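Local coordinates for protein precorrin-8x Methyl Mutase (Thermus thermophilus, PDB 1V9C) that probably catalyses the methyl-group migration of precorrin-8X, an isomerisation on the pathway to adenosylcobalamin, at residues Glu114-Tyr119 / Pro137-Ala142; Val71-Ile76 / Val133-Thr138; Glu145-Gly150 / Ala176-Ile181. One frame throughout, in Å; residues are numbered along the deposited sequence.

Overall arrangement
All three contacts draw on helix 137-147 of a doubly wound alpha/beta fold. Contact 2 sits at the start of this helix, where strands 69-71 and 130-133 run out into loops; contact 1 packs its first turns against helix 112-122; contact 3 joins its C-terminal end to the loop before strand 180-183. Contacts 1 and 2, with centres about 11 Å apart, touch where Phe139 packs on Val133 and Asp72; contacts 1 and 3, about 13 Å apart, where Val117 packs on Ala146; the centres of 2 and 3 lie about 17 Å apart. Contact 2 opens first, then contact 1, both closing on the helix start before contact 3 opens, so one helix is fastened from end to end.

Contact 1 of 3, residues Glu114-Tyr119 / Pro137-Ala142; sequences EAAVAY and PTFLLA
Val117 overlaps the Phe139 ring obliquely, its CG2 lying 3.5 Å from Phe139 CE1. That methyl is anti to the carbonyl carbon, while CG1 is anti to the backbone N (chi1 -174°), so CG2 also reaches Ala142, at 3.7 Å from Ala142 CB. One methyl thus fits between two residues on successive turns of helix 137-147. With CG anti to the backbone N (chi1 175°), the ring of Phe139 ends close to helix 112-122, and Ala116 CB lies 3.7 Å from the same Phe139 CE1. Glu114, which is exposed and bent at chi2, folds its carboxylate over the small Ala142, OE2 lying 3.5 Å from Ala142 CB; no hydrogen bond crosses the interface. Leu95, in a loop, touches both Ala116 and Phe139. An alanine in place of Phe139 would remove the ring that meets Val117 CG2 and Ala116 CB and would probably loosen this buried packing. The helix axes approach to 9.0 Å and cross at -36°, with the small Ala116 and Ala142 at the interface, as in the packing of neighbouring helices against the sheet of a doubly wound alpha/beta fold.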
ATOM      1  N   GLU B 114      10.559  14.930 -12.220  1.00 66.79           N
ATOM      2  CA  GLU B 114      11.602  15.170 -13.206  1.00 66.10           C
ATOM      3  C   GLU B 114      12.943  15.162 -12.493  1.00 62.84           C
ATOM      4  O   GLU B 114      13.900  14.537 -12.945  1.00 61.88           O
ATOM      5  CB  GLU B 114      11.375  16.517 -13.898  1.00 70.03           C
ATOM      6  CG  GLU B 114      10.204  16.525 -14.871  1.00 73.87           C
ATOM      7  CD  GLU B 114      10.449  15.651 -16.094  1.00 78.29           C
ATOM      8  OE1 GLU B 114       9.538  15.540 -16.942  1.00 79.25           O
ATOM      9  OE2 GLU B 114      11.554  15.077 -16.212  1.00 80.72           O
ATOM     10  N   ALA B 115      13.000  15.862 -11.367  1.00 60.16           N
ATOM     11  CA  ALA B 115      14.212  15.926 -10.576  1.00 56.93           C
ATOM     12  C   ALA B 115      14.633  14.510 -10.230  1.00 56.22           C
ATOM     13  O   ALA B 115      15.815  14.170 -10.311  1.00 56.43           O
ATOM     14  CB  ALA B 115      13.965  16.730  -9.304  1.00 57.47           C
ATOM     15  N   ALA B 116      13.655  13.685  -9.855  1.00 54.37           N
ATOM     16  CA  ALA B 116      13.910  12.297  -9.476  1.00 51.78           C
ATOM     17  C   ALA B 116      14.646  11.510 -10.557  1.00 49.83           C
ATOM     18  O   ALA B 116      15.696  10.930 -10.298  1.00 49.27           O
ATOM     19  CB  ALA B 116      12.599  11.605  -9.124  1.00 53.62           C
ATOM     20  N   VAL B 117      14.092  11.480 -11.764  1.00 51.03           N
ATOM     21  CA  VAL B 117      14.731  10.760 -12.867  1.00 53.65           C
ATOM     22  C   VAL B 117      16.082  11.397 -13.203  1.00 54.82           C
ATOM     23  O   VAL B 117      17.118  10.725 -13.200  1.00 52.71           O
ATOM     24  CB  VAL B 117      13.861  10.786 -14.139  1.00 51.88           C
ATOM     25  CG1 VAL B 117      14.490   9.912 -15.206  1.00 49.38           C
ATOM     26  CG2 VAL B 117      12.458  10.321 -13.824  1.00 52.31           C
ATOM     27  N   ALA B 118      16.056  12.694 -13.501  1.00 55.52           N
ATOM     28  CA  ALA B 118      17.266  13.440 -13.830  1.00 55.94           C
ATOM     29  C   ALA B 118      18.337  13.125 -12.800  1.00 53.92           C
ATOM     30  O   ALA B 118      19.477  12.822 -13.148  1.00 53.54           O
ATOM     31  CB  ALA B 118      16.974  14.937 -13.839  1.00 54.76           C
ATOM     32  N   TYR B 119      17.964  13.196 -11.528  1.00 51.94           N
ATOM     33  CA  TYR B 119      18.901  12.892 -10.461  1.00 52.24           C
ATOM     34  C   TYR B 119      19.405  11.458 -10.612  1.00 53.00           C
ATOM     35  O   TYR B 119      20.610  11.219 -10.679  1.00 54.56           O
ATOM     36  CB  TYR B 119      18.233  13.038  -9.099  1.00 51.83           C
ATOM     37  CG  TYR B 119      19.118  12.573  -7.965  1.00 55.16           C
ATOM     38  CD1 TYR B 119      20.087  13.411  -7.423  1.00 52.55           C
ATOM     39  CD2 TYR B 119      19.029  11.267  -7.475  1.00 55.12           C
ATOM     40  CE1 TYR B 119      20.947  12.966  -6.426  1.00 55.77           C
ATOM     41  CE2 TYR B 119      19.890  10.811  -6.476  1.00 57.39           C
ATOM     42  CZ  TYR B 119      20.848  11.668  -5.959  1.00 55.99           C
ATOM     43  OH  TYR B 119      21.713  11.230  -4.984  1.00 61.03           O
ATOM     44  N   PRO B 137       2.461   8.888 -11.959  1.00 37.09           N
ATOM     45  CA  PRO B 137       2.366   8.706 -13.414  1.00 37.23           C
ATOM     46  C   PRO B 137       3.356   9.596 -14.171  1.00 37.64           C
ATOM     47  O   PRO B 137       3.991   9.155 -15.130  1.00 38.63           O
ATOM     48  CB  PRO B 137       0.919   9.100 -13.725  1.00 38.13           C
ATOM     49  CG  PRO B 137       0.198   8.774 -12.466  1.00 41.03           C
ATOM     50  CD  PRO B 137       1.154   9.278 -11.403  1.00 39.83           C
ATOM     51  N   THR B 138       3.468  10.851 -13.745  1.00 37.28           N
ATOM     52  CA  THR B 138       4.374  11.783 -14.404  1.00 41.25           C
ATOM     53  C   THR B 138       5.807  11.290 -14.233  1.00 41.56           C
ATOM     54  O   THR B 138       6.697  11.633 -15.010  1.00 43.50           O
ATOM     55  CB  THR B 138       4.251  13.217 -13.824  1.00 39.85           C
ATOM     56  OG1 THR B 138       4.762  13.242 -12.490  1.00 47.40           O
ATOM     57  CG2 THR B 138       2.799  13.667 -13.806  1.00 41.42           C
ATOM     58  N   PHE B 139       6.032  10.480 -13.209  1.00 39.07           N
ATOM     59  CA  PHE B 139       7.361   9.943 -12.990  1.00 40.02           C
ATOM     60  C   PHE B 139       7.633   8.891 -14.070  1.00 37.18           C
ATOM     61  O   PHE B 139       8.711   8.849 -14.652  1.00 37.75           O
ATOM     62  CB  PHE B 139       7.461   9.302 -11.604  1.00 41.07           C
ATOM     63  CG  PHE B 139       8.771   8.609 -11.352  1.00 39.96           C
ATOM     64  CD1 PHE B 139       9.940   9.342 -11.194  1.00 35.11           C
ATOM     65  CD2 PHE B 139       8.837   7.221 -11.296  1.00 39.30           C
ATOM     66  CE1 PHE B 139      11.160   8.706 -10.984  1.00 37.72           C
ATOM     67  CE2 PHE B 139      10.059   6.570 -11.085  1.00 41.94           C
ATOM     68  CZ  PHE B 139      11.221   7.314 -10.929  1.00 36.26           C
ATOM     69  N   LEU B 140       6.639   8.054 -14.336  1.00 34.15           N
ATOM     70  CA  LEU B 140       6.764   6.995 -15.334  1.00 34.74           C
ATOM     71  C   LEU B 140       6.917   7.576 -16.743  1.00 35.49           C
ATOM     72  O   LEU B 140       7.537   6.970 -17.610  1.00 30.75           O
ATOM     73  CB  LEU B 140       5.539   6.081 -15.277  1.00 29.64           C
ATOM     74  CG  LEU B 140       5.597   4.848 -16.180  1.00 30.37           C
ATOM     75  CD1 LEU B 140       6.848   4.030 -15.853  1.00 32.31           C
ATOM     76  CD2 LEU B 140       4.344   4.017 -15.968  1.00 27.73           C
ATOM     77  N   LEU B 141       6.337   8.750 -16.959  1.00 38.13           N
ATOM     78  CA  LEU B 141       6.440   9.423 -18.246  1.00 39.42           C
ATOM     79  C   LEU B 141       7.835  10.017 -18.399  1.00 40.07           C
ATOM     80  O   LEU B 141       8.451   9.893 -19.450  1.00 43.78           O
ATOM     81  CB  LEU B 141       5.397  10.530 -18.352  1.00 37.17           C
ATOM     82  CG  LEU B 141       4.002  10.042 -18.704  1.00 34.79           C
ATOM     83  CD1 LEU B 141       3.054  11.223 -18.725  1.00 40.24           C
ATOM     84  CD2 LEU B 141       4.029   9.344 -20.055  1.00 33.28           C
ATOM     85  N   ALA B 142       8.330  10.667 -17.351  1.00 43.42           N
ATOM     86  CA  ALA B 142       9.669  11.247 -17.390  1.00 44.61           C
ATOM     87  C   ALA B 142      10.637  10.102 -17.661  1.00 44.50           C
ATOM     88  O   ALA B 142      11.426  10.161 -18.597  1.00 46.23           O
ATOM     89  CB  ALA B 142      10.000  11.914 -16.063  1.00 43.52           C
TER

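Contact 2 of 3, residues Val71-Ile76 / Val133-Thr138; sequences VDARMI and VGNAPT
Val71 ends strand 69-71 of the doubly wound alpha/beta sheet, beside strand 130-133, and the chain turns into the loops at the carboxyl ends of these parallel strands. Next comes buried Asp72, its carboxylate held by the backbone of the neighbouring loop. Its CG takes the crowded position between the backbone N and the carbonyl carbon (chi1 77°), which aims both oxygens at residues 134-136. OD1 receives a nearly straight bond from Gly134 N (3.1 Å, 174°), arriving from above the carboxylate plane, and a second, less securely placed, from Asn135 ND2. OD2 accepts from Asn135 N on its syn lone pair at 2.8 Å. These N-H donors would be expected to favour the ionised acid. Ala73 follows at the N-cap position of helix 74-79, and Asn135 OD1 is hydrogen-bonded to Ser190 OG. Arg74 NH2 is hydrogen-bonded to Asn81 OD1 of the second subunit, and Met75 packs on Met75 of that subunit. Ile76 comes last, its CD1 4.0 Å from Gly134 N and its chain running past Asn135 in the opposite direction. Ala136, at the N-cap of helix 137-147, supplies the shortest bond: its N lies 2.6 Å from Asp72 OD2, above the carboxylate plane.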
ATOM      1  N   VAL B  71      12.227   3.357  -6.271  1.00 28.14           N
ATOM      2  CA  VAL B  71      10.790   3.436  -6.159  1.00 29.81           C
ATOM      3  C   VAL B  71      10.290   4.866  -6.066  1.00 30.02           C
ATOM      4  O   VAL B  71      11.054   5.779  -5.732  1.00 29.54           O
ATOM      5  CB  VAL B  71      10.310   2.580  -4.947  1.00 27.46           C
ATOM      6  CG1 VAL B  71      10.737   1.150  -5.155  1.00 22.21           C
ATOM      7  CG2 VAL B  71      10.916   3.094  -3.642  1.00 23.99           C
ATOM      8  N   ASP B  72       9.002   5.043  -6.360  1.00 27.31           N
ATOM      9  CA  ASP B  72       8.367   6.361  -6.356  1.00 26.34           C
ATOM     10  C   ASP B  72       7.518   6.686  -5.128  1.00 27.98           C
ATOM     11  O   ASP B  72       6.704   7.617  -5.162  1.00 33.85           O
ATOM     12  CB  ASP B  72       7.495   6.497  -7.601  1.00 30.29           C
ATOM     13  CG  ASP B  72       6.183   5.751  -7.474  1.00 32.79           C
ATOM     14  OD1 ASP B  72       6.096   4.843  -6.620  1.00 32.70           O
ATOM     15  OD2 ASP B  72       5.242   6.069  -8.232  1.00 36.69           O
ATOM     16  N   ALA B  73       7.682   5.923  -4.053  1.00 23.06           N
ATOM     17  CA  ALA B  73       6.923   6.176  -2.834  1.00 26.13           C
ATOM     18  C   ALA B  73       7.522   5.456  -1.646  1.00 24.66           C
ATOM     19  O   ALA B  73       7.980   4.313  -1.759  1.00 23.87           O
ATOM     20  CB  ALA B  73       5.454   5.759  -3.005  1.00 21.77           C
ATOM     21  N   ARG B  74       7.506   6.133  -0.503  1.00 27.95           N
ATOM     22  CA  ARG B  74       8.037   5.571   0.734  1.00 29.14           C
ATOM     23  C   ARG B  74       7.297   4.299   1.153  1.00 26.38           C
ATOM     24  O   ARG B  74       7.918   3.361   1.657  1.00 20.59           O
ATOM     25  CB  ARG B  74       7.967   6.618   1.840  1.00 32.67           C
ATOM     26  CG  ARG B  74       6.625   7.290   1.934  1.00 48.01           C
ATOM     27  CD  ARG B  74       6.742   8.663   2.561  1.00 56.51           C
ATOM     28  NE  ARG B  74       5.446   9.330   2.632  1.00 60.45           N
ATOM     29  CZ  ARG B  74       5.294  10.644   2.730  1.00 64.88           C
ATOM     30  NH1 ARG B  74       6.359  11.437   2.771  1.00 65.93           N
ATOM     31  NH2 ARG B  74       4.076  11.165   2.783  1.00 65.72           N
ATOM     32  N   MET B  75       5.983   4.255   0.925  1.00 25.18           N
ATOM     33  CA  MET B  75       5.201   3.066   1.280  1.00 22.48           C
ATOM     34  C   MET B  75       5.831   1.834   0.641  1.00 19.72           C
ATOM     35  O   MET B  75       5.901   0.771   1.253  1.00 17.66           O
ATOM     36  CB  MET B  75       3.739   3.192   0.811  1.00 28.79           C
ATOM     37  CG  MET B  75       2.886   4.067   1.702  1.00 32.88           C
ATOM     38  SD  MET B  75       1.110   3.885   1.393  1.00 38.59           S
ATOM     39  CE  MET B  75       0.730   2.421   2.324  1.00 35.60           C
ATOM     40  N   ILE B  76       6.276   1.981  -0.600  1.00 11.09           N
ATOM     41  CA  ILE B  76       6.938   0.873  -1.285  1.00 15.94           C
ATOM     42  C   ILE B  76       8.264   0.546  -0.594  1.00 24.04           C
ATOM     43  O   ILE B  76       8.561  -0.621  -0.312  1.00 22.80           O
ATOM     44  CB  ILE B  76       7.212   1.229  -2.767  1.00 17.08           C
ATOM     45  CG1 ILE B  76       5.873   1.326  -3.506  1.00 19.00           C
ATOM     46  CG2 ILE B  76       8.148   0.218  -3.403  1.00 12.26           C
ATOM     47  CD1 ILE B  76       5.994   1.681  -4.966  1.00  9.27           C
ATOM     48  N   VAL B 133       7.057   1.771  -9.804  1.00 17.93           N
ATOM     49  CA  VAL B 133       6.176   2.930  -9.780  1.00 20.66           C
ATOM     50  C   VAL B 133       4.749   2.497  -9.439  1.00 21.83           C
ATOM     51  O   VAL B 133       4.141   1.705 -10.156  1.00 20.29           O
ATOM     52  CB  VAL B 133       6.185   3.665 -11.150  1.00 22.85           C
ATOM     53  CG1 VAL B 133       5.354   4.940 -11.077  1.00 22.19           C
ATOM     54  CG2 VAL B 133       7.618   3.989 -11.548  1.00 28.34           C
ATOM     55  N   GLY B 134       4.227   3.008  -8.332  1.00 23.05           N
ATOM     56  CA  GLY B 134       2.877   2.665  -7.944  1.00 23.35           C
ATOM     57  C   GLY B 134       2.109   3.911  -7.559  1.00 25.33           C
ATOM     58  O   GLY B 134       0.972   3.820  -7.092  1.00 29.13           O
ATOM     59  N   ASN B 135       2.709   5.081  -7.770  1.00 22.67           N
ATOM     60  CA  ASN B 135       2.065   6.325  -7.373  1.00 27.18           C
ATOM     61  C   ASN B 135       2.197   7.564  -8.252  1.00 28.49           C
ATOM     62  O   ASN B 135       1.289   8.382  -8.287  1.00 33.36           O
ATOM     63  CB  ASN B 135       2.545   6.680  -5.968  1.00 33.64           C
ATOM     64  CG  ASN B 135       2.589   5.469  -5.062  1.00 42.28           C
ATOM     65  OD1 ASN B 135       1.576   5.065  -4.495  1.00 50.36           O
ATOM     66  ND2 ASN B 135       3.762   4.854  -4.955  1.00 44.22           N
ATOM     67  N   ALA B 136       3.319   7.728  -8.945  1.00 32.37           N
ATOM     68  CA  ALA B 136       3.515   8.936  -9.751  1.00 35.21           C
ATOM     69  C   ALA B 136       3.590   8.702 -11.248  1.00 34.40           C
ATOM     70  O   ALA B 136       4.644   8.359 -11.769  1.00 33.44           O
ATOM     71  CB  ALA B 136       4.771   9.666  -9.285  1.00 35.65           C
ATOM     72  N   PRO B 137       2.461   8.888 -11.959  1.00 37.09           N
ATOM     73  CA  PRO B 137       2.366   8.706 -13.414  1.00 37.23           C
ATOM     74  C   PRO B 137       3.356   9.596 -14.171  1.00 37.64           C
ATOM     75  O   PRO B 137       3.991   9.155 -15.130  1.00 38.63           O
ATOM     76  CB  PRO B 137       0.919   9.100 -13.725  1.00 38.13           C
ATOM     77  CG  PRO B 137       0.198   8.774 -12.466  1.00 41.03           C
ATOM     78  CD  PRO B 137       1.154   9.278 -11.403  1.00 39.83           C
ATOM     79  N   THR B 138       3.468  10.851 -13.745  1.00 37.28           N
ATOM     80  CA  THR B 138       4.374  11.783 -14.404  1.00 41.25           C
ATOM     81  C   THR B 138       5.807  11.290 -14.233  1.00 41.56           C
ATOM     82  O   THR B 138       6.697  11.633 -15.010  1.00 43.50           O
ATOM     83  CB  THR B 138       4.251  13.217 -13.824  1.00 39.85           C
ATOM     84  OG1 THR B 138       4.762  13.242 -12.490  1.00 47.40           O
ATOM     85  CG2 THR B 138       2.799  13.667 -13.806  1.00 41.42           C
TER

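Contact 3 of 3, residues Glu145-Gly150 / Ala176-Ile181; sequences EAIRQG and APVPWI
Ile147 and Arg148, at the C-terminal end of helix 137-147, reach the loop before strand 180-183. Ile147 is extended beyond CB, with CG1 anti to the carbonyl carbon (chi1 -76°) and chi2 at -179°, so its two branches end on different residues. CG2, anti to the backbone N, slides alongside the proline ring to 3.8 Å from Pro177 CG. The Ile147 and Val178 side chains cross at about a right angle, CD1 of Ile147 lying 3.8 Å from Val178 CG1, a methyl held in the crowded position between backbone N and carbonyl carbon. Arg148 bends at chi2 (-61°) and then runs out straight, laying one face of its guanidinium over Pro177 and Ala176, where crystal neighbours also touch; NH1 comes to 3.3 Å from Pro177 CD. Two residues on, Gly150, with positive phi, is the C-prime residue of a Schellman motif that ends the helix. Val178 also packs on Val156 of strand 155-158. No hydrogen bond links the segments: buried Ile147 and Val178 carry the inner part, exposed Pro177 beside them, and the exposed guanidinium of Arg148 meets carbon atoms, consistent with association by shape and dispersion more than by charge.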
ATOM      1  N   GLU B 145      10.691   8.810 -21.161  1.00 53.65           N
ATOM      2  CA  GLU B 145      11.341   9.731 -22.075  1.00 56.18           C
ATOM      3  C   GLU B 145      12.838   9.570 -21.857  1.00 56.31           C
ATOM      4  O   GLU B 145      13.617   9.575 -22.808  1.00 59.99           O
ATOM      5  CB  GLU B 145      10.892  11.163 -21.776  1.00 59.52           C
ATOM      6  CG  GLU B 145       9.372  11.318 -21.821  1.00 65.32           C
ATOM      7  CD  GLU B 145       8.895  12.751 -21.648  1.00 69.97           C
ATOM      8  OE1 GLU B 145       7.659  12.962 -21.607  1.00 67.56           O
ATOM      9  OE2 GLU B 145       9.748  13.663 -21.557  1.00 73.00           O
ATOM     10  N   ALA B 146      13.227   9.400 -20.598  1.00 52.92           N
ATOM     11  CA  ALA B 146      14.626   9.222 -20.238  1.00 53.36           C
ATOM     12  C   ALA B 146      15.171   7.920 -20.810  1.00 54.02           C
ATOM     13  O   ALA B 146      16.380   7.776 -21.001  1.00 56.14           O
ATOM     14  CB  ALA B 146      14.783   9.228 -18.727  1.00 52.42           C
ATOM     15  N   ILE B 147      14.276   6.974 -21.076  1.00 51.44           N
ATOM     16  CA  ILE B 147      14.665   5.683 -21.634  1.00 50.88           C
ATOM     17  C   ILE B 147      14.982   5.847 -23.120  1.00 52.73           C
ATOM     18  O   ILE B 147      15.825   5.135 -23.665  1.00 50.83           O
ATOM     19  CB  ILE B 147      13.531   4.619 -21.443  1.00 47.45           C
ATOM     20  CG1 ILE B 147      13.506   4.144 -19.984  1.00 47.82           C
ATOM     21  CG2 ILE B 147      13.731   3.435 -22.383  1.00 42.72           C
ATOM     22  CD1 ILE B 147      12.449   3.091 -19.690  1.00 41.23           C
ATOM     23  N   ARG B 148      14.300   6.793 -23.765  1.00 56.11           N
ATOM     24  CA  ARG B 148      14.509   7.055 -25.187  1.00 58.05           C
ATOM     25  C   ARG B 148      15.813   7.813 -25.410  1.00 57.91           C
ATOM     26  O   ARG B 148      16.246   7.994 -26.545  1.00 58.01           O
ATOM     27  CB  ARG B 148      13.342   7.857 -25.770  1.00 57.59           C
ATOM     28  CG  ARG B 148      12.002   7.123 -25.808  1.00 54.13           C
ATOM     29  CD  ARG B 148      12.041   5.869 -26.672  1.00 48.67           C
ATOM     30  NE  ARG B 148      10.691   5.388 -26.946  1.00 41.37           N
ATOM     31  CZ  ARG B 148      10.401   4.260 -27.595  1.00 46.10           C
ATOM     32  NH1 ARG B 148      11.375   3.471 -28.041  1.00 40.75           N
ATOM     33  NH2 ARG B 148       9.129   3.926 -27.812  1.00 39.60           N
ATOM     34  N   GLN B 149      16.437   8.243 -24.320  1.00 59.43           N
ATOM     35  CA  GLN B 149      17.699   8.967 -24.386  1.00 62.28           C
ATOM     36  C   GLN B 149      18.897   8.105 -23.988  1.00 62.53           C
ATOM     37  O   GLN B 149      20.014   8.610 -23.870  1.00 64.53           O
ATOM     38  CB  GLN B 149      17.651  10.203 -23.485  1.00 64.90           C
ATOM     39  CG  GLN B 149      16.634  11.244 -23.912  1.00 68.91           C
ATOM     40  CD  GLN B 149      16.777  11.619 -25.372  1.00 68.35           C
ATOM     41  OE1 GLN B 149      17.867  11.946 -25.837  1.00 68.93           O
ATOM     42  NE2 GLN B 149      15.673  11.575 -26.104  1.00 68.84           N
ATOM     43  N   GLY B 150      18.672   6.814 -23.767  1.00 61.07           N
ATOM     44  CA  GLY B 150      19.777   5.946 -23.402  1.00 58.19           C
ATOM     45  C   GLY B 150      19.748   5.301 -22.027  1.00 56.04           C
ATOM     46  O   GLY B 150      20.692   4.608 -21.649  1.00 55.06           O
ATOM     47  N   ALA B 176       7.703   0.689 -24.991  1.00 45.96           N
ATOM     48  CA  ALA B 176       9.093   1.073 -24.797  1.00 46.02           C
ATOM     49  C   ALA B 176      10.051  -0.116 -24.901  1.00 47.83           C
ATOM     50  O   ALA B 176       9.627  -1.277 -24.805  1.00 45.66           O
ATOM     51  CB  ALA B 176       9.246   1.754 -23.447  1.00 44.68           C
ATOM     52  N   PRO B 177      11.357   0.164 -25.106  1.00 47.51           N
ATOM     53  CA  PRO B 177      12.464  -0.792 -25.248  1.00 47.52           C
ATOM     54  C   PRO B 177      13.103  -1.271 -23.939  1.00 47.38           C
ATOM     55  O   PRO B 177      14.328  -1.251 -23.798  1.00 44.25           O
ATOM     56  CB  PRO B 177      13.464  -0.012 -26.086  1.00 43.46           C
ATOM     57  CG  PRO B 177      13.361   1.324 -25.478  1.00 39.52           C
ATOM     58  CD  PRO B 177      11.845   1.524 -25.402  1.00 46.66           C
ATOM     59  N   VAL B 178      12.281  -1.705 -22.992  1.00 46.07           N
ATOM     60  CA  VAL B 178      12.781  -2.191 -21.707  1.00 42.65           C
ATOM     61  C   VAL B 178      11.768  -3.205 -21.191  1.00 38.70           C
ATOM     62  O   VAL B 178      10.568  -3.077 -21.443  1.00 41.61           O
ATOM     63  CB  VAL B 178      12.929  -1.026 -20.690  1.00 43.55           C
ATOM     64  CG1 VAL B 178      11.564  -0.545 -20.238  1.00 40.62           C
ATOM     65  CG2 VAL B 178      13.745  -1.467 -19.504  1.00 45.71           C
ATOM     66  N   PRO B 179      12.226  -4.242 -20.486  1.00 32.49           N
ATOM     67  CA  PRO B 179      11.210  -5.183 -20.016  1.00 35.11           C
ATOM     68  C   PRO B 179      10.313  -4.529 -18.968  1.00 32.34           C
ATOM     69  O   PRO B 179      10.729  -3.616 -18.260  1.00 26.87           O
ATOM     70  CB  PRO B 179      12.040  -6.344 -19.478  1.00 36.39           C
ATOM     71  CG  PRO B 179      13.283  -5.685 -19.020  1.00 37.81           C
ATOM     72  CD  PRO B 179      13.574  -4.652 -20.068  1.00 32.87           C
ATOM     73  N   TRP B 180       9.070  -4.973 -18.882  1.00 29.56           N
ATOM     74  CA  TRP B 180       8.181  -4.375 -17.908  1.00 31.88           C
ATOM     75  C   TRP B 180       7.035  -5.280 -17.495  1.00 29.05           C
ATOM     76  O   TRP B 180       6.799  -6.328 -18.102  1.00 27.33           O
ATOM     77  CB  TRP B 180       7.605  -3.081 -18.477  1.00 31.08           C
ATOM     78  CG  TRP B 180       7.098  -3.265 -19.883  1.00 34.65           C
ATOM     79  CD1 TRP B 180       7.744  -2.921 -21.039  1.00 33.24           C
ATOM     80  CD2 TRP B 180       5.864  -3.878 -20.281  1.00 32.31           C
ATOM     81  NE1 TRP B 180       6.988  -3.279 -22.130  1.00 33.61           N
ATOM     82  CE2 TRP B 180       5.830  -3.866 -21.698  1.00 36.92           C
ATOM     83  CE3 TRP B 180       4.783  -4.432 -19.583  1.00 34.98           C
ATOM     84  CZ2 TRP B 180       4.758  -4.393 -22.428  1.00 33.58           C
ATOM     85  CZ3 TRP B 180       3.718  -4.957 -20.308  1.00 31.52           C
ATOM     86  CH2 TRP B 180       3.712  -4.930 -21.717  1.00 37.81           C
ATOM     87  N   ILE B 181       6.342  -4.847 -16.448  1.00 27.45           N
ATOM     88  CA  ILE B 181       5.169  -5.525 -15.911  1.00 22.88           C
ATOM     89  C   ILE B 181       4.238  -4.376 -15.578  1.00 24.99           C
ATOM     90  O   ILE B 181       4.621  -3.418 -14.889  1.00 26.67           O
ATOM     91  CB  ILE B 181       5.449  -6.297 -14.633  1.00 23.25           C
ATOM     92  CG1 ILE B 181       6.579  -7.303 -14.857  1.00 24.50           C
ATOM     93  CG2 ILE B 181       4.162  -7.005 -14.189  1.00 23.16           C
ATOM     94  CD1 ILE B 181       6.863  -8.159 -13.655  1.00 28.98           C
TER